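Local coordinates for intracellular protein transport protein USO1 (Saccharomyces cerevisiae S288c, PDB 6LSU) that is required for protein transport from the endoplasmic reticulum to the Golgi complex, here represented by the globular head of a long coiled-coil homodimer, at residues Asp208-Asn219 / Val252-Ile263; Lys282-Pro290 / Ile307-Ser315. All coordinates share one frame; numbering follows the deposited sequence.

Overall arrangement
Both contacts lie in the armadillo-repeat part of the globular head, and they follow one another along the chain. Interaction 1 joins helix 204-218 of ARM 3 to helix 251-264 of ARM 4, so it bridges two repeats. Interaction 2 pairs helix 280-287 with helix 301-317, both within ARM 5. Their centres are about 16 Å apart. Helix 251-264 connects them: one side faces 208-219, while Leu257 and Ile260 on another side pack on Leu286, Thr309 and Ile313. Leu257 CD2 lies 3.7 Å from Leu286 CD2. Three successive repeats are thereby joined through side-chain packing, as in a helical-repeat solenoid.

Interaction 1 (Asp208-Asn219 / Val252-Ile263); sequences DEAILLLMAVVN and VVNDCLSLINNI
Neighbouring armadillo repeats stack here, with helix 204-218 of ARM 3 running beside helix 251-264 of ARM 4 in the same direction. The segment axes approach to 9.3 Å at 23°, and the side chains interlock as knobs into holes. Ile211 enters the hole formed by Val252, Asp255, Cys256 and Leu259. Its CD1 reaches Cys256 SG at 3.6 Å, and its CG2 lies against the CB of Asp255. In return, Leu259 fits among Ile211, Leu214, Met215 and Val218. Its CD2 comes within 3.8 Å of Leu214 CB, and CD1 lies against Val218 CG2. Met215 sits among Asp255, Ser258, Leu259 and Asn262. Its CG meets Leu259 CB at 3.7 Å, and the chain bends at chi3 (57°), with CE near Ser258 CB. An alanine at Met215 is likely to open a gap beside Leu259 and Ser258, since the CG, SD and CE that pack there would be gone.

Polar groups flank this core. Leu212 CD2 packs beside the carboxylate of Asp255, which forms a salt bridge with Arg111. A water also donates to Asp255 OD1 at 2.6 Å and to Asp208 O, so it links the two helices. Toward the C-terminal ends, the amide planes of Asn219 and Asn262 are turned 71° apart, and Asn262 ND2 is hydrogen-bonded to Asn114 O. On the Asn262 side chain itself, CB lies 3.7 Å from Val218 CG2.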
loop_
_atom_site.group_PDB
_atom_site.type_symbol
_atom_site.label_atom_id
_atom_site.label_comp_id
_atom_site.label_asym_id
_atom_site.label_seq_id
_atom_site.Cartn_x
_atom_site.Cartn_y
_atom_site.Cartn_z
ATOM N N ASP A 208 2.410 -3.010 28.098
ATOM C CA ASP A 208 1.596 -3.438 26.926
ATOM C C ASP A 208 0.401 -2.494 26.773
ATOM O O ASP A 208 0.238 -1.872 25.659
ATOM C CB ASP A 208 1.183 -4.900 27.084
ATOM C CG ASP A 208 2.334 -5.908 27.053
ATOM O OD1 ASP A 208 3.502 -5.527 26.872
ATOM O OD2 ASP A 208 2.023 -7.104 27.193
ATOM N N GLU A 209 -0.368 -2.306 27.864
ATOM C CA GLU A 209 -1.548 -1.396 27.810
ATOM C C GLU A 209 -1.140 0.030 27.425
ATOM O O GLU A 209 -1.900 0.683 26.681
ATOM C CB GLU A 209 -2.310 -1.333 29.116
ATOM C CG GLU A 209 -3.788 -1.158 28.872
ATOM C CD GLU A 209 -4.371 -2.310 28.067
ATOM O OE1 GLU A 209 -5.399 -2.109 27.374
ATOM O OE2 GLU A 209 -3.795 -3.413 28.168
ATOM N N ALA A 210 0.027 0.490 27.855
ATOM C CA ALA A 210 0.480 1.877 27.652
ATOM C C ALA A 210 0.801 2.123 26.171
ATOM O O ALA A 210 0.748 3.282 25.771
ATOM C CB ALA A 210 1.679 2.169 28.543
ATOM N N ILE A 211 1.242 1.102 25.415
ATOM C CA ILE A 211 1.477 1.202 23.935
ATOM C C ILE A 211 0.166 1.526 23.228
ATOM O O ILE A 211 0.170 2.432 22.393
ATOM C CB ILE A 211 2.098 -0.101 23.387
ATOM C CG1 ILE A 211 3.385 -0.445 24.136
ATOM C CG2 ILE A 211 2.374 0.057 21.879
ATOM C CD1 ILE A 211 3.930 -1.790 23.817
ATOM N N LEU A 212 -0.937 0.863 23.617
ATOM C CA LEU A 212 -2.310 1.071 23.109
ATOM C C LEU A 212 -2.761 2.500 23.418
ATOM O O LEU A 212 -3.316 3.109 22.493
ATOM C CB LEU A 212 -3.241 0.021 23.711
ATOM C CG LEU A 212 -2.935 -1.402 23.255
ATOM C CD1 LEU A 212 -3.886 -2.408 23.841
ATOM C CD2 LEU A 212 -2.982 -1.475 21.732
ATOM N N LEU A 213 -2.538 3.021 24.633
ATOM C CA LEU A 213 -3.074 4.355 25.023
ATOM C C LEU A 213 -2.221 5.363 24.246
ATOM O O LEU A 213 -2.753 6.358 23.658
ATOM C CB LEU A 213 -3.021 4.531 26.545
ATOM C CG LEU A 213 -3.361 5.928 27.073
ATOM C CD1 LEU A 213 -4.772 6.320 26.704
ATOM C CD2 LEU A 213 -3.184 6.053 28.594
ATOM N N LEU A 214 -0.924 5.086 24.160
ATOM C CA LEU A 214 -0.060 5.995 23.382
ATOM C C LEU A 214 -0.540 6.022 21.924
ATOM O O LEU A 214 -0.584 7.110 21.338
ATOM C CB LEU A 214 1.374 5.511 23.547
ATOM C CG LEU A 214 2.017 5.966 24.849
ATOM C CD1 LEU A 214 3.253 5.144 25.159
ATOM C CD2 LEU A 214 2.372 7.450 24.766
ATOM N N MET A 215 -0.902 4.866 21.345
ATOM C CA MET A 215 -1.428 4.839 19.963
ATOM C C MET A 215 -2.622 5.793 19.855
ATOM O O MET A 215 -2.662 6.552 18.869
ATOM C CB MET A 215 -1.900 3.443 19.556
ATOM C CG MET A 215 -0.796 2.511 19.100
ATOM S SD MET A 215 -1.436 0.823 18.954
ATOM C CE MET A 215 -2.745 1.217 17.797
ATOM N N ALA A 216 -3.573 5.708 20.774
ATOM C CA ALA A 216 -4.830 6.488 20.823
ATOM C C ALA A 216 -4.534 7.963 20.911
ATOM O O ALA A 216 -5.193 8.729 20.258
ATOM C CB ALA A 216 -5.647 6.105 22.022
ATOM N N VAL A 217 -3.569 8.340 21.713
ATOM C CA VAL A 217 -3.358 9.760 22.067
ATOM C C VAL A 217 -2.597 10.464 20.916
ATOM O O VAL A 217 -3.014 11.614 20.546
ATOM C CB VAL A 217 -2.675 9.865 23.442
ATOM C CG1 VAL A 217 -2.011 11.196 23.629
ATOM C CG2 VAL A 217 -3.685 9.629 24.546
ATOM N N VAL A 218 -1.548 9.837 20.361
ATOM C CA VAL A 218 -0.726 10.447 19.267
ATOM C C VAL A 218 -1.489 10.429 17.932
ATOM O O VAL A 218 -1.140 11.217 17.087
ATOM C CB VAL A 218 0.644 9.772 19.048
ATOM C CG1 VAL A 218 1.396 9.493 20.332
ATOM C CG2 VAL A 218 0.522 8.493 18.249
ATOM N N ASN A 219 -2.474 9.540 17.740
ATOM C CA ASN A 219 -3.266 9.420 16.484
ATOM C C ASN A 219 -3.908 10.766 16.121
ATOM O O ASN A 219 -4.604 11.329 16.991
ATOM C CB ASN A 219 -4.355 8.347 16.619
ATOM C CG ASN A 219 -5.009 8.026 15.296
ATOM O OD1 ASN A 219 -4.366 7.413 14.440
ATOM N ND2 ASN A 219 -6.233 8.502 15.113
ATOM N N VAL A 252 1.901 -7.369 20.631
ATOM C CA VAL A 252 2.670 -6.266 21.276
ATOM C C VAL A 252 3.601 -5.630 20.231
ATOM O O VAL A 252 3.641 -4.389 20.169
ATOM C CB VAL A 252 3.425 -6.726 22.534
ATOM C CG1 VAL A 252 4.245 -5.595 23.120
ATOM C CG2 VAL A 252 2.449 -7.223 23.579
ATOM N N VAL A 253 4.270 -6.443 19.405
ATOM C CA VAL A 253 5.112 -5.932 18.282
ATOM C C VAL A 253 4.259 -5.187 17.262
ATOM O O VAL A 253 4.704 -4.151 16.805
ATOM C CB VAL A 253 5.917 -7.061 17.634
ATOM C CG1 VAL A 253 6.610 -6.599 16.383
ATOM C CG2 VAL A 253 6.908 -7.596 18.636
ATOM N N ASN A 254 3.077 -5.701 16.942
ATOM C CA ASN A 254 2.112 -5.029 16.029
ATOM C C ASN A 254 1.767 -3.651 16.622
ATOM O O ASN A 254 1.840 -2.627 15.895
ATOM C CB ASN A 254 0.851 -5.870 15.872
ATOM C CG ASN A 254 0.117 -5.604 14.583
ATOM O OD1 ASN A 254 -0.642 -6.432 14.141
ATOM N ND2 ASN A 254 0.345 -4.489 13.959
ATOM N N ASP A 255 1.455 -3.619 17.920
ATOM C CA ASP A 255 1.184 -2.344 18.656
ATOM C C ASP A 255 2.429 -1.445 18.564
ATOM O O ASP A 255 2.314 -0.343 18.048
ATOM C CB ASP A 255 0.733 -2.598 20.088
ATOM C CG ASP A 255 -0.419 -3.607 20.229
ATOM O OD1 ASP A 255 -0.447 -4.293 21.252
ATOM O OD2 ASP A 255 -1.292 -3.713 19.326
ATOM N N CYS A 256 3.604 -1.944 18.942
ATOM C CA CYS A 256 4.858 -1.153 18.902
ATOM C C CYS A 256 5.041 -0.574 17.510
ATOM O O CYS A 256 5.145 0.707 17.426
ATOM C CB CYS A 256 6.064 -1.991 19.289
ATOM S SG CYS A 256 6.112 -2.315 21.061
ATOM N N LEU A 257 4.975 -1.423 16.468
ATOM C CA LEU A 257 5.138 -0.939 15.071
ATOM C C LEU A 257 4.024 0.077 14.746
ATOM O O LEU A 257 4.303 1.108 14.141
ATOM C CB LEU A 257 5.177 -2.128 14.099
ATOM C CG LEU A 257 6.349 -3.092 14.303
ATOM C CD1 LEU A 257 6.030 -4.451 13.719
ATOM C CD2 LEU A 257 7.621 -2.514 13.720
ATOM N N SER A 258 2.799 -0.219 15.145
ATOM C CA SER A 258 1.601 0.596 14.835
ATOM C C SER A 258 1.789 1.984 15.468
ATOM O O SER A 258 1.432 3.018 14.851
ATOM C CB SER A 258 0.386 -0.072 15.355
ATOM O OG SER A 258 -0.626 -0.028 14.382
ATOM N N LEU A 259 2.338 2.004 16.686
ATOM C CA LEU A 259 2.618 3.271 17.392
ATOM C C LEU A 259 3.773 4.001 16.676
ATOM O O LEU A 259 3.622 5.211 16.367
ATOM C CB LEU A 259 2.905 2.997 18.877
ATOM C CG LEU A 259 3.388 4.210 19.654
ATOM C CD1 LEU A 259 2.369 5.340 19.541
ATOM C CD2 LEU A 259 3.689 3.849 21.100
ATOM N N ILE A 260 4.864 3.314 16.332
ATOM C CA ILE A 260 5.931 3.970 15.521
ATOM C C ILE A 260 5.296 4.573 14.272
ATOM O O ILE A 260 5.722 5.671 13.873
ATOM C CB ILE A 260 7.067 3.004 15.163
ATOM C CG1 ILE A 260 7.757 2.430 16.381
ATOM C CG2 ILE A 260 8.085 3.714 14.266
ATOM C CD1 ILE A 260 8.999 1.582 16.012
ATOM N N ASN A 261 4.336 3.887 13.671
ATOM C CA ASN A 261 3.697 4.353 12.427
ATOM C C ASN A 261 2.950 5.652 12.720
ATOM O O ASN A 261 3.148 6.595 11.961
ATOM C CB ASN A 261 2.815 3.249 11.818
ATOM C CG ASN A 261 2.219 3.654 10.491
ATOM O OD1 ASN A 261 1.372 4.557 10.449
ATOM N ND2 ASN A 261 2.677 3.012 9.430
ATOM N N ASN A 262 2.118 5.693 13.752
ATOM C CA ASN A 262 1.263 6.863 14.072
ATOM C C ASN A 262 2.136 8.058 14.495
ATOM O O ASN A 262 1.700 9.213 14.260
ATOM C CB ASN A 262 0.248 6.544 15.170
ATOM C CG ASN A 262 -0.889 5.648 14.726
ATOM O OD1 ASN A 262 -1.282 5.632 13.563
ATOM N ND2 ASN A 262 -1.455 4.920 15.659
ATOM N N ILE A 263 3.324 7.836 15.090
ATOM C CA ILE A 263 4.214 8.967 15.481
ATOM C C ILE A 263 4.880 9.593 14.236
ATOM O O ILE A 263 5.288 10.793 14.365
ATOM C CB ILE A 263 5.261 8.485 16.503
ATOM C CG1 ILE A 263 4.635 8.032 17.816
ATOM C CG2 ILE A 263 6.341 9.525 16.735
ATOM C CD1 ILE A 263 5.508 7.079 18.589
HETATM O O HOH W 1 0.110 -4.254 23.742
#

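Interaction 2 (Lys282-Pro290 / Ile307-Ser315); sequences KLAHLLSEP and INTALDIVS
Leu287 is the central knob of this contact, set among Ile307, Ala310, Leu311 and Val314. Its two methyls divide the work. CD2 meets Ala310 CB at 3.7 Å and also touches Ile307 CG1 and Leu311 CD2. CD1 turns instead to Val314 CG2. CG of Leu287 is anti to the carbonyl carbon (chi1 -76°). From there chi2 (176°) runs on to CD1, which reaches Val314, while CD2 branches off into the hole between Ile307, Ala310 and Leu311. One turn earlier, Leu283 CD2 reaches between Val314 and Ile313. It lies 3.6 Å from Val314 CG2 and 3.9 Å from Ile313 CG2, its side chain slanting across both. The same Val314 methyl thus touches Leu283 and Leu287. Three residues after Leu287, Pro290 CG, the outer corner of the ring, meets the end of Ile307, 3.6 Å from its CD1.

The touching residues are all buried, and the packing between them is apolar. The Ala310 methyl forms part of the floor of the hole. The segment axes come within 10.4 Å and run roughly antiparallel, at 146°. This is a packed helix pair within one armadillo repeat, ARM 5.

Neighbouring helices complete the core. Leu344 of helix 337-346 touches Pro290 and Ile307, and Val340 touches Leu287. Val357 of helix 354-366 packs on Leu311. On the side of the preceding repeat, helix 251-264 packs against Leu286 and Ile313, so the pair lies between ARM 4 and the helices of ARM 6.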
loop_
_atom_site.group_PDB
_atom_site.type_symbol
_atom_site.label_atom_id
_atom_site.label_comp_id
_atom_site.label_asym_id
_atom_site.label_seq_id
_atom_site.Cartn_x
_atom_site.Cartn_y
_atom_site.Cartn_z
ATOM N N LYS A 282 18.252 -0.658 13.447
ATOM C CA LYS A 282 17.270 -1.431 14.255
ATOM C C LYS A 282 16.149 -1.962 13.348
ATOM O O LYS A 282 15.829 -3.142 13.454
ATOM C CB LYS A 282 16.721 -0.550 15.381
ATOM C CG LYS A 282 17.676 -0.403 16.553
ATOM C CD LYS A 282 17.666 0.965 17.181
ATOM C CE LYS A 282 18.296 0.955 18.548
ATOM N NZ LYS A 282 17.785 2.103 19.332
ATOM N N LEU A 283 15.583 -1.099 12.502
ATOM C CA LEU A 283 14.484 -1.428 11.554
ATOM C C LEU A 283 14.998 -2.445 10.520
ATOM O O LEU A 283 14.321 -3.461 10.284
ATOM C CB LEU A 283 14.040 -0.123 10.895
ATOM C CG LEU A 283 12.786 -0.224 10.044
ATOM C CD1 LEU A 283 11.655 -0.786 10.863
ATOM C CD2 LEU A 283 12.406 1.141 9.506
ATOM N N ALA A 284 16.186 -2.209 9.978
ATOM C CA ALA A 284 16.926 -3.125 9.091
ATOM C C ALA A 284 17.062 -4.471 9.766
ATOM O O ALA A 284 16.907 -5.496 9.099
ATOM C CB ALA A 284 18.303 -2.603 8.809
ATOM N N HIS A 285 17.438 -4.476 11.033
ATOM C CA HIS A 285 17.745 -5.750 11.738
ATOM C C HIS A 285 16.451 -6.598 11.824
ATOM O O HIS A 285 16.515 -7.873 11.676
ATOM C CB HIS A 285 18.360 -5.459 13.108
ATOM C CG HIS A 285 18.420 -6.699 13.921
ATOM N ND1 HIS A 285 19.384 -7.666 13.668
ATOM C CD2 HIS A 285 17.624 -7.170 14.919
ATOM C CE1 HIS A 285 19.189 -8.682 14.490
ATOM N NE2 HIS A 285 18.124 -8.402 15.277
ATOM N N LEU A 286 15.334 -5.903 12.125
ATOM C CA LEU A 286 13.963 -6.474 12.246
ATOM C C LEU A 286 13.439 -6.947 10.876
ATOM O O LEU A 286 12.945 -8.045 10.820
ATOM C CB LEU A 286 13.054 -5.378 12.811
ATOM C CG LEU A 286 11.579 -5.741 12.922
ATOM C CD1 LEU A 286 11.426 -6.827 13.980
ATOM C CD2 LEU A 286 10.735 -4.530 13.249
ATOM N N LEU A 287 13.599 -6.137 9.816
ATOM C CA LEU A 287 13.237 -6.500 8.440
ATOM C C LEU A 287 14.073 -7.704 7.981
ATOM O O LEU A 287 13.597 -8.525 7.187
ATOM C CB LEU A 287 13.455 -5.297 7.531
ATOM C CG LEU A 287 12.401 -4.198 7.625
ATOM C CD1 LEU A 287 12.766 -3.008 6.737
ATOM C CD2 LEU A 287 11.064 -4.769 7.199
ATOM N N SER A 288 15.269 -7.862 8.498
ATOM C CA SER A 288 16.212 -8.874 7.961
ATOM C C SER A 288 15.977 -10.213 8.670
ATOM O O SER A 288 16.443 -11.241 8.154
ATOM C CB SER A 288 17.654 -8.430 8.049
ATOM O OG SER A 288 18.242 -8.889 9.256
ATOM N N GLU A 289 15.141 -10.242 9.702
ATOM C CA GLU A 289 14.844 -11.484 10.438
ATOM C C GLU A 289 14.461 -12.669 9.551
ATOM O O GLU A 289 14.933 -13.781 9.760
ATOM C CB GLU A 289 13.777 -11.229 11.482
ATOM C CG GLU A 289 14.378 -11.137 12.861
ATOM C CD GLU A 289 13.501 -10.379 13.842
ATOM O OE1 GLU A 289 14.058 -9.453 14.583
ATOM O OE2 GLU A 289 12.288 -10.731 13.867
ATOM N N PRO A 290 13.555 -12.550 8.571
ATOM C CA PRO A 290 13.138 -13.734 7.818
ATOM C C PRO A 290 14.244 -14.406 6.976
ATOM O O PRO A 290 14.006 -15.484 6.549
ATOM C CB PRO A 290 12.085 -13.192 6.862
ATOM C CG PRO A 290 11.681 -11.883 7.458
ATOM C CD PRO A 290 12.922 -11.327 8.092
ATOM N N ILE A 307 5.656 -7.511 9.445
ATOM C CA ILE A 307 6.718 -7.082 8.499
ATOM C C ILE A 307 6.111 -5.990 7.611
ATOM O O ILE A 307 6.857 -5.056 7.222
ATOM C CB ILE A 307 7.355 -8.227 7.700
ATOM C CG1 ILE A 307 8.703 -7.788 7.101
ATOM C CG2 ILE A 307 6.428 -8.797 6.618
ATOM C CD1 ILE A 307 9.618 -8.971 6.708
ATOM N N ASN A 308 4.826 -6.088 7.258
ATOM C CA ASN A 308 4.274 -5.165 6.264
ATOM C C ASN A 308 4.213 -3.795 6.950
ATOM O O ASN A 308 4.439 -2.737 6.297
ATOM C CB ASN A 308 2.945 -5.697 5.726
ATOM C CG ASN A 308 3.063 -6.588 4.502
ATOM O OD1 ASN A 308 4.127 -6.757 3.890
ATOM N ND2 ASN A 308 1.951 -7.199 4.132
ATOM N N THR A 309 3.810 -3.786 8.223
ATOM C CA THR A 309 3.807 -2.543 9.021
ATOM C C THR A 309 5.237 -1.964 9.059
ATOM O O THR A 309 5.401 -0.717 8.799
ATOM C CB THR A 309 3.225 -2.773 10.408
ATOM O OG1 THR A 309 1.961 -3.441 10.305
ATOM C CG2 THR A 309 3.022 -1.442 11.132
ATOM N N ALA A 310 6.242 -2.797 9.341
ATOM C CA ALA A 310 7.662 -2.382 9.266
ATOM C C ALA A 310 8.018 -1.748 7.900
ATOM O O ALA A 310 8.605 -0.663 7.872
ATOM C CB ALA A 310 8.548 -3.561 9.609
ATOM N N LEU A 311 7.657 -2.397 6.800
ATOM C CA LEU A 311 7.887 -1.915 5.423
ATOM C C LEU A 311 7.190 -0.581 5.236
ATOM O O LEU A 311 7.787 0.276 4.539
ATOM C CB LEU A 311 7.449 -2.953 4.397
ATOM C CG LEU A 311 8.392 -4.156 4.273
ATOM C CD1 LEU A 311 7.788 -5.257 3.381
ATOM C CD2 LEU A 311 9.747 -3.749 3.718
ATOM N N ASP A 312 6.008 -0.414 5.830
ATOM C CA ASP A 312 5.177 0.821 5.672
ATOM C C ASP A 312 5.938 1.967 6.353
ATOM O O ASP A 312 5.986 3.061 5.800
ATOM C CB ASP A 312 3.724 0.643 6.164
ATOM C CG ASP A 312 2.857 -0.213 5.242
ATOM O OD1 ASP A 312 3.289 -0.473 4.058
ATOM O OD2 ASP A 312 1.768 -0.629 5.689
ATOM N N ILE A 313 6.597 1.707 7.478
ATOM C CA ILE A 313 7.344 2.753 8.203
ATOM C C ILE A 313 8.448 3.228 7.273
ATOM O O ILE A 313 8.554 4.467 7.097
ATOM C CB ILE A 313 7.873 2.228 9.528
ATOM C CG1 ILE A 313 6.762 2.110 10.575
ATOM C CG2 ILE A 313 9.026 3.075 9.976
ATOM C CD1 ILE A 313 7.087 1.096 11.689
ATOM N N VAL A 314 9.233 2.313 6.663
ATOM C CA VAL A 314 10.213 2.781 5.639
ATOM C C VAL A 314 9.520 3.685 4.611
ATOM O O VAL A 314 10.047 4.799 4.377
ATOM C CB VAL A 314 10.953 1.635 4.951
ATOM C CG1 VAL A 314 11.966 2.168 3.977
ATOM C CG2 VAL A 314 11.650 0.715 5.965
ATOM N N SER A 315 8.350 3.283 4.089
ATOM C CA SER A 315 7.646 4.020 3.007
ATOM C C SER A 315 7.267 5.432 3.439
ATOM O O SER A 315 7.540 6.324 2.669
ATOM C CB SER A 315 6.434 3.315 2.493
ATOM O OG SER A 315 6.753 2.424 1.450
#